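Local coordinates for probable acetyltransferase (Agrobacterium tumefaciens, PDB 2GE3), which probably transfers the acetyl group of acetyl-coenzyme A to an amine of an acceptor substrate, as a member of the GNAT family of N-acetyltransferases, at the interface of chains A and B. Sequence-based numbering; all coordinates share one arbitrary frame. Chains: chain A/B, probable acetyltransferase.

Contacts 1 and 2 are neighbouring patches of the two-fold interface between chains A and B, their C-alpha centres about 10 Å apart. They share A:Ala151, and on chain A both lie on the stretch from strand 143-148 through a short loop into strand 151-153, with A:Tyr158 of strand 158-167 joining in contact 2. Contact 1 sets this stretch against strands 121-127 and 143-148 of chain B, contact 2 against the loop leading into strand 86-93 and that strand's first residue. One segment is thus held at successive points, and symmetry repeats both contacts, consistent with a dimer.

Contact 1: the interface of chains A and B. Residues chain A 146-149, 151; chain B 121, 145.
A:Arg149 and A:Ala148 meet B:Glu145 and B:Arg121 in a polar strand-to-strand patch of the two-fold interface of the deposited assembly, which may be a dimer; here an ion pair formed within chain B helps join the chains by gripping the backbone of chain A. B:Arg121 approaches with its chain extended from CG to NE, CG anti to the backbone N (chi1 168°), and presents the end of its guanidinium to the carboxylate. B:Arg121 NH2 lies 2.7 Å from B:Glu145 OE2 in a salt bridge. B:Arg121 NH1 donates to B:Glu145 OE1 at 3.1 Å. Both bonds are nearly straight, lie in the guanidinium plane and reach the syn sides of the oxygens. This two-pronged grip should fix the rotation of both groups.

The paired groups then turn to chain A. B:Glu145 OE1 accepts the backbone N of A:Arg149 at 3.2 Å, almost linearly but from above the carboxylate plane, on the face opposite to that used by B:Arg121. B:Arg121 NH1 also donates to the carbonyl O of A:Arg149 at 2.8 Å, a bent bond whose acceptor lies 41° out of the guanidinium plane. Thus both backbone polar groups of A:Arg149 are engaged. A:Arg149 CG passes 3.6 Å from B:Glu145 OE1, an aliphatic contact, and its guanidinium does not join the pair. A:Ala148 CB packs 3.5 Å from B:Arg121 NH2. The site fastens the end of strand 143-148 to the partner and probably helps stabilise such a dimer.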
loop_
_atom_site.group_PDB
_atom_site.type_symbol
_atom_site.label_atom_id
_atom_site.label_comp_id
_atom_site.label_asym_id
_atom_site.label_seq_id
_atom_site.Cartn_x
_atom_site.Cartn_y
_atom_site.Cartn_z
ATOM N N GLY A 146 13.494 4.684 -0.278
ATOM C CA GLY A 146 13.712 4.477 1.109
ATOM C C GLY A 146 13.622 3.037 1.548
ATOM O O GLY A 146 13.286 2.189 0.754
ATOM N N ARG A 147 13.883 2.763 2.843
ATOM C CA ARG A 147 14.119 1.397 3.329
ATOM C C ARG A 147 13.098 1.227 4.445
ATOM O O ARG A 147 12.994 2.056 5.320
ATOM C CB ARG A 147 15.541 1.354 3.836
ATOM C CG ARG A 147 15.933 0.175 4.599
ATOM C CD ARG A 147 17.422 0.252 4.800
ATOM N NE ARG A 147 18.104 -1.006 4.504
ATOM C CZ ARG A 147 18.957 -1.150 3.477
ATOM N NH1 ARG A 147 19.272 -0.121 2.694
ATOM N NH2 ARG A 147 19.505 -2.313 3.231
ATOM N N ALA A 148 12.284 0.190 4.375
ATOM C CA ALA A 148 11.344 -0.086 5.450
ATOM C C ALA A 148 11.893 -1.157 6.420
ATOM O O ALA A 148 11.980 -2.253 6.028
ATOM C CB ALA A 148 9.988 -0.515 4.810
ATOM N N ARG A 149 12.192 -0.838 7.692
ATOM C CA ARG A 149 12.866 -1.778 8.578
ATOM C C ARG A 149 11.894 -2.827 9.108
ATOM O O ARG A 149 10.867 -2.464 9.629
ATOM C CB ARG A 149 13.516 -1.074 9.809
ATOM C CG ARG A 149 14.239 0.254 9.449
ATOM C CD ARG A 149 15.692 0.044 8.838
ATOM N NE ARG A 149 16.476 -1.079 9.421
ATOM C CZ ARG A 149 17.171 -1.070 10.584
ATOM N NH1 ARG A 149 17.275 0.007 11.373
ATOM N NH2 ARG A 149 17.826 -2.167 10.955
ATOM N N ALA A 151 9.864 -4.821 7.663
ATOM C CA ALA A 151 8.536 -4.644 7.055
ATOM C C ALA A 151 7.941 -6.000 6.615
ATOM O O ALA A 151 6.750 -6.088 6.417
ATOM C CB ALA A 151 8.578 -3.672 5.885
ATOM N N ARG B 121 5.154 -3.246 14.073
ATOM C CA ARG B 121 5.553 -2.151 13.254
ATOM C C ARG B 121 4.354 -1.347 12.832
ATOM O O ARG B 121 3.348 -1.910 12.325
ATOM C CB ARG B 121 6.355 -2.696 12.060
ATOM C CG ARG B 121 6.601 -1.659 10.921
ATOM C CD ARG B 121 7.450 -2.280 9.793
ATOM N NE ARG B 121 7.343 -1.343 8.694
ATOM C CZ ARG B 121 8.187 -0.332 8.470
ATOM N NH1 ARG B 121 9.301 -0.184 9.178
ATOM N NH2 ARG B 121 7.939 0.492 7.463
ATOM N N GLU B 145 11.506 7.225 6.875
ATOM C CA GLU B 145 12.025 6.080 6.107
ATOM C C GLU B 145 12.114 6.415 4.598
ATOM O O GLU B 145 12.488 5.574 3.841
ATOM C CB GLU B 145 11.096 4.858 6.259
ATOM C CG GLU B 145 11.163 4.294 7.654
ATOM C CD GLU B 145 10.668 2.839 7.780
ATOM O OE1 GLU B 145 11.281 2.107 8.599
ATOM O OE2 GLU B 145 9.655 2.480 7.078
#

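Contact 2: the interface of chains A and B. Residues chain A 150-153, 158; chain B 81-82, 85-86.
The imidazole of B:His85 lies beneath A:Tyr158 and A:Ser153, with its edge against the backbone of A:Asp150 to A:Val152, and its orientation organises this part of the two-fold interface. CG of B:His85 sits between its own backbone N and carbonyl carbon (chi1 69°), and the second torsion turns the ring to point NE2 at A:Asp150. B:His85 NE2 donates to the carbonyl O of A:Asp150 at 2.7 Å. The acceptor lies close to the ring plane, although the donor is tilted 28° from the plane of the carbonyl.

Two side chains sandwich the imidazole off-centre. A:Ser153 CB lies over one face, 3.8 Å above the plane and toward the rim, while B:Cys86 SG covers the opposite face at 3.3 Å, also near the rim. The sulfur therefore backs the ring from its own chain and may help hold it in position. B:Cys86 SG also crosses the interface, in contact with the carbonyl O of A:Ala151 at 3.4 Å. The A:Tyr158 ring overhangs the rim of the imidazole on the A:Ser153 side, the planes about 32° apart, with A:Tyr158 CE2 3.4 Å from B:His85 CD2.

Beside this insertion, the backbone N of A:Ser153 donates to the carbonyl O of B:Thr82 at 2.9 Å, in the carbonyl plane and on a lone pair. The methyl CG2 of B:Thr82 meets the carbonyl O of A:Ser153 at 3.5 Å, adding a contact beside that bond. Together, the inserted ring and the backbone bond tie strand 151-153 to the loop before strand 86-93, probably fixing the register of the two subunits in the assembly.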
loop_
_atom_site.group_PDB
_atom_site.type_symbol
_atom_site.label_atom_id
_atom_site.label_comp_id
_atom_site.label_asym_id
_atom_site.label_seq_id
_atom_site.Cartn_x
_atom_site.Cartn_y
_atom_site.Cartn_z
ATOM N N ASP A 150 12.284 -4.097 9.061
ATOM C CA ASP A 150 11.399 -5.159 9.554
ATOM C C ASP A 150 9.983 -5.158 8.908
ATOM O O ASP A 150 9.029 -5.454 9.554
ATOM C CB ASP A 150 11.213 -5.083 11.077
ATOM C CG ASP A 150 12.502 -5.346 11.870
ATOM O OD1 ASP A 150 13.526 -5.726 11.198
ATOM O OD2 ASP A 150 12.456 -5.166 13.179
ATOM N N ALA A 151 9.864 -4.821 7.663
ATOM C CA ALA A 151 8.536 -4.644 7.055
ATOM C C ALA A 151 7.941 -6.000 6.615
ATOM O O ALA A 151 6.750 -6.088 6.417
ATOM C CB ALA A 151 8.578 -3.672 5.885
ATOM N N VAL A 152 8.776 -7.043 6.554
ATOM C CA VAL A 152 8.429 -8.373 5.969
ATOM C C VAL A 152 8.780 -9.388 7.057
ATOM O O VAL A 152 9.768 -9.240 7.760
ATOM C CB VAL A 152 9.183 -8.623 4.593
ATOM C CG1 VAL A 152 9.026 -10.086 4.062
ATOM C CG2 VAL A 152 8.674 -7.721 3.509
ATOM N N SER A 153 7.946 -10.370 7.279
ATOM C CA SER A 153 8.318 -11.454 8.221
ATOM C C SER A 153 7.977 -12.721 7.445
ATOM O O SER A 153 6.891 -12.795 6.848
ATOM C CB SER A 153 7.449 -11.372 9.469
ATOM O OG SER A 153 7.769 -12.345 10.418
ATOM N N TYR A 158 12.399 -11.341 10.453
ATOM C CA TYR A 158 12.188 -9.999 9.862
ATOM C C TYR A 158 13.148 -9.649 8.741
ATOM O O TYR A 158 14.355 -9.747 8.912
ATOM C CB TYR A 158 12.295 -8.895 10.928
ATOM C CG TYR A 158 11.229 -8.970 11.988
ATOM C CD1 TYR A 158 11.567 -9.039 13.330
ATOM C CD2 TYR A 158 9.871 -9.014 11.646
ATOM C CE1 TYR A 158 10.580 -9.183 14.313
ATOM C CE2 TYR A 158 8.872 -9.105 12.644
ATOM C CZ TYR A 158 9.225 -9.196 13.948
ATOM O OH TYR A 158 8.229 -9.344 14.912
ATOM N N ALA B 81 -0.094 -12.336 4.885
ATOM C CA ALA B 81 0.619 -13.037 5.933
ATOM C C ALA B 81 2.061 -12.548 6.244
ATOM O O ALA B 81 2.482 -12.609 7.451
ATOM C CB ALA B 81 0.632 -14.619 5.616
ATOM N N THR B 82 2.812 -12.139 5.187
ATOM C CA THR B 82 4.188 -11.617 5.364
ATOM C C THR B 82 4.232 -10.186 6.019
ATOM O O THR B 82 5.260 -9.723 6.448
ATOM C CB THR B 82 5.005 -11.555 4.087
ATOM O OG1 THR B 82 4.206 -10.964 3.059
ATOM C CG2 THR B 82 5.535 -12.909 3.668
ATOM N N HIS B 85 2.349 -8.569 10.883
ATOM C CA HIS B 85 2.985 -7.899 12.059
ATOM C C HIS B 85 2.991 -6.329 11.944
ATOM O O HIS B 85 3.519 -5.666 12.838
ATOM C CB HIS B 85 4.385 -8.405 12.237
ATOM C CG HIS B 85 5.328 -7.975 11.139
ATOM N ND1 HIS B 85 5.132 -8.299 9.802
ATOM C CD2 HIS B 85 6.460 -7.232 11.179
ATOM C CE1 HIS B 85 6.106 -7.777 9.073
ATOM N NE2 HIS B 85 6.924 -7.132 9.890
ATOM N N CYS B 86 2.442 -5.769 10.835
ATOM C CA CYS B 86 2.455 -4.325 10.612
ATOM C C CYS B 86 1.073 -3.784 10.546
ATOM O O CYS B 86 0.178 -4.486 10.122
ATOM C CB CYS B 86 3.177 -3.899 9.287
ATOM S SG CYS B 86 4.725 -4.768 8.851
#